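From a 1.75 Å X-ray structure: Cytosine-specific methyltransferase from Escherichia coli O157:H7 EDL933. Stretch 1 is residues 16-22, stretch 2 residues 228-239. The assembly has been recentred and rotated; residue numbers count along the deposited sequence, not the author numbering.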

# COMPACT_ATOMS: atom_id res chain seq x y z
N SER A 16 -6.13 0.93 1.70
CA SER A 16 -7.51 1.27 1.27
C SER A 16 -7.96 0.44 0.08
O SER A 16 -9.10 -0.06 0.02
CB SER A 16 -7.63 2.74 0.87
OG SER A 16 -7.69 3.57 2.01
N LEU A 17 -7.07 0.30 -0.89
CA LEU A 17 -7.43 -0.47 -2.12
C LEU A 17 -7.60 -1.94 -1.74
O LEU A 17 -8.50 -2.62 -2.24
CB LEU A 17 -6.34 -0.32 -3.19
CG LEU A 17 -6.58 -1.16 -4.46
CD1 LEU A 17 -8.01 -0.87 -5.03
CD2 LEU A 17 -5.48 -0.87 -5.49
N GLY A 18 -6.73 -2.43 -0.87
CA GLY A 18 -6.90 -3.79 -0.32
C GLY A 18 -8.26 -3.95 0.35
O GLY A 18 -8.95 -4.94 0.10
N ALA A 19 -8.66 -2.97 1.16
CA ALA A 19 -9.94 -3.05 1.86
C ALA A 19 -11.08 -3.07 0.86
O ALA A 19 -12.01 -3.89 0.97
CB ALA A 19 -10.10 -1.86 2.84
N ALA A 20 -11.03 -2.17 -0.11
CA ALA A 20 -12.12 -2.00 -1.07
C ALA A 20 -12.28 -3.25 -1.94
O ALA A 20 -13.41 -3.70 -2.22
CB ALA A 20 -11.88 -0.74 -1.95
N ARG A 21 -11.16 -3.82 -2.36
CA ARG A 21 -11.21 -5.05 -3.18
C ARG A 21 -11.74 -6.27 -2.35
O ARG A 21 -12.44 -7.13 -2.88
CB ARG A 21 -9.84 -5.35 -3.80
CG ARG A 21 -9.49 -4.48 -4.99
CD ARG A 21 -8.17 -4.93 -5.58
NE ARG A 21 -8.07 -4.56 -6.98
CZ ARG A 21 -6.94 -4.57 -7.70
NH1 ARG A 21 -5.80 -4.91 -7.11
NH2 ARG A 21 -6.98 -4.25 -8.99
N ALA A 22 -11.46 -6.27 -1.05
CA ALA A 22 -11.92 -7.30 -0.13
C ALA A 22 -13.41 -7.17 0.18
O ALA A 22 -13.96 -8.08 0.77
CB ALA A 22 -11.13 -7.27 1.19
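Stretch 2, residues 228-239: EKLWGQIPRNVG

Residues 228-239 leave a helix and cross one flank of the helix formed by residues 16-22, burying 315 Å² summed over both sides; along stretch 2 the contacts start at Arg 21 and then take in Ala 20 and Leu 17. Residues 228-231 are the last turn of the second helix; Gly 232 is the first residue to depart from helical angles, and Gln 233 follows with positive phi and psi (48/52). The chain is then extended through Ile 234 and Pro 235, and a type II turn from Pro 235 to Val 238 is closed by Val 238 N to Pro 235 O at 3.1 Å. The backbones come nearest at Arg 21 and Pro 235, whose CA atoms lie 5.5 Å apart.

The polar part of the contact centres on Arg 21, whose CA-to-CB bond points sideways to stretch 2, while the end of its side chain reaches the end of the second helix. There the carbonyls of Lys 229, Gly 232 and Gln 233 all accept from its guanidinium. NE of Arg 21 donates to Gln 233 O at 2.8 Å with a nearly straight N-H...O angle of 165°. NH2 of Arg 21 reaches Lys 229 O at 2.8 Å and Gly 232 O at 2.9 Å, and makes a weak bond to Gln 233 O at 3.3 Å. NH1 of Arg 21 donates instead to water 1 at 2.8 Å, so every guanidinium nitrogen has an acceptor. Over one face of the group lie Gln 233 OE1 and Lys 229 CG; this OE1 accepts from Lys 229 NZ at 2.7 Å, tying the two side chains together.

Beside this polar cluster the packing is apolar. The Pro 235 ring lies against Arg 21 (CG to CG, 3.6 Å) and Ala 20 (Pro 235 CG to Ala 20 CB, 3.7 Å), while Leu 17 CD1 approaches Pro 235 CD at 4.2 Å. At the end of the turn, Val 238 CG2 meets Ala 20 CB at 4.1 Å.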

# COMPACT_ATOMS: atom_id res chain seq x y z
N GLU A 228 -5.18 -9.79 -14.06
CA GLU A 228 -6.58 -9.38 -13.80
C GLU A 228 -6.59 -8.28 -12.75
O GLU A 228 -7.41 -7.37 -12.80
CB GLU A 228 -7.46 -10.53 -13.27
CG GLU A 228 -7.25 -11.94 -13.85
CD GLU A 228 -7.49 -12.08 -15.37
OE1 GLU A 228 -8.33 -11.34 -15.94
OE2 GLU A 228 -6.82 -12.95 -16.00
N LYS A 229 -5.71 -8.40 -11.77
CA LYS A 229 -5.55 -7.37 -10.73
C LYS A 229 -4.89 -6.13 -11.33
O LYS A 229 -5.20 -5.00 -10.96
CB LYS A 229 -4.70 -7.92 -9.58
CG LYS A 229 -5.40 -8.95 -8.75
CD LYS A 229 -4.74 -9.14 -7.39
CE LYS A 229 -5.54 -10.18 -6.54
NZ LYS A 229 -7.00 -9.83 -6.44
N LEU A 230 -3.99 -6.34 -12.28
CA LEU A 230 -3.26 -5.22 -12.89
C LEU A 230 -4.15 -4.31 -13.74
O LEU A 230 -4.05 -3.09 -13.65
CB LEU A 230 -2.04 -5.72 -13.70
CG LEU A 230 -0.99 -4.72 -14.19
CD1 LEU A 230 -0.16 -4.15 -13.00
CD2 LEU A 230 -0.04 -5.43 -15.16
N TRP A 231 -5.06 -4.91 -14.52
CA TRP A 231 -5.89 -4.20 -15.49
C TRP A 231 -7.38 -4.15 -15.16
O TRP A 231 -8.15 -3.55 -15.90
CB TRP A 231 -5.66 -4.79 -16.91
CG TRP A 231 -4.21 -4.63 -17.32
CD1 TRP A 231 -3.41 -3.51 -17.14
CD2 TRP A 231 -3.37 -5.61 -17.96
NE1 TRP A 231 -2.14 -3.75 -17.62
CE2 TRP A 231 -2.09 -5.03 -18.12
CE3 TRP A 231 -3.58 -6.93 -18.41
CZ2 TRP A 231 -1.02 -5.71 -18.72
CZ3 TRP A 231 -2.49 -7.63 -18.98
CH2 TRP A 231 -1.24 -7.01 -19.12
N GLY A 232 -7.79 -4.70 -14.02
CA GLY A 232 -9.22 -4.72 -13.65
C GLY A 232 -9.43 -4.80 -12.14
O GLY A 232 -8.66 -4.19 -11.37
N GLN A 233 -10.47 -5.54 -11.72
CA GLN A 233 -10.84 -5.66 -10.32
C GLN A 233 -10.89 -4.27 -9.66
O GLN A 233 -10.23 -4.01 -8.63
CB GLN A 233 -9.93 -6.63 -9.57
CG GLN A 233 -10.08 -8.08 -10.05
CD GLN A 233 -9.19 -9.04 -9.31
OE1 GLN A 233 -8.70 -8.74 -8.21
NE2 GLN A 233 -8.96 -10.23 -9.90
N ILE A 234 -11.65 -3.39 -10.31
CA ILE A 234 -11.90 -2.05 -9.81
C ILE A 234 -13.12 -2.11 -8.89
O ILE A 234 -14.22 -2.38 -9.37
CB ILE A 234 -12.21 -1.05 -10.96
CG1 ILE A 234 -11.15 -1.10 -12.09
CG2 ILE A 234 -12.39 0.36 -10.39
CD1 ILE A 234 -11.40 -0.17 -13.24
N PRO A 235 -12.95 -1.87 -7.56
CA PRO A 235 -14.12 -1.89 -6.66
C PRO A 235 -15.13 -0.82 -7.01
O PRO A 235 -14.79 0.19 -7.67
CB PRO A 235 -13.50 -1.65 -5.27
CG PRO A 235 -12.06 -2.06 -5.45
CD PRO A 235 -11.71 -1.58 -6.81
N ARG A 236 -16.38 -1.05 -6.61
CA ARG A 236 -17.46 -0.11 -6.89
C ARG A 236 -17.09 1.24 -6.31
O ARG A 236 -16.56 1.32 -5.19
CB ARG A 236 -18.78 -0.63 -6.29
CG ARG A 236 -20.03 0.23 -6.56
CD ARG A 236 -21.30 -0.45 -5.99
NE ARG A 236 -21.01 -1.07 -4.69
CZ ARG A 236 -21.19 -0.49 -3.50
NH1 ARG A 236 -20.86 -1.16 -2.40
NH2 ARG A 236 -21.70 0.74 -3.40
N ASN A 237 -17.28 2.28 -7.12
CA ASN A 237 -17.07 3.69 -6.73
C ASN A 237 -15.59 4.12 -6.58
O ASN A 237 -15.30 5.26 -6.20
CB ASN A 237 -17.85 4.04 -5.47
CG ASN A 237 -19.35 3.98 -5.68
OD1 ASN A 237 -19.87 4.51 -6.66
ND2 ASN A 237 -20.04 3.31 -4.77
N VAL A 238 -14.68 3.23 -6.93
CA VAL A 238 -13.24 3.50 -6.78
C VAL A 238 -12.67 3.80 -8.16
O VAL A 238 -13.14 3.26 -9.15
CB VAL A 238 -12.58 2.27 -6.11
CG1 VAL A 238 -11.04 2.28 -6.22
CG2 VAL A 238 -13.08 2.16 -4.64
N GLY A 239 -11.67 4.67 -8.24
CA GLY A 239 -10.95 4.84 -9.51
C GLY A 239 -11.08 6.22 -10.14
O GLY A 239 -12.15 6.82 -10.13
O HOH W 1 -3.20 -4.75 -8.13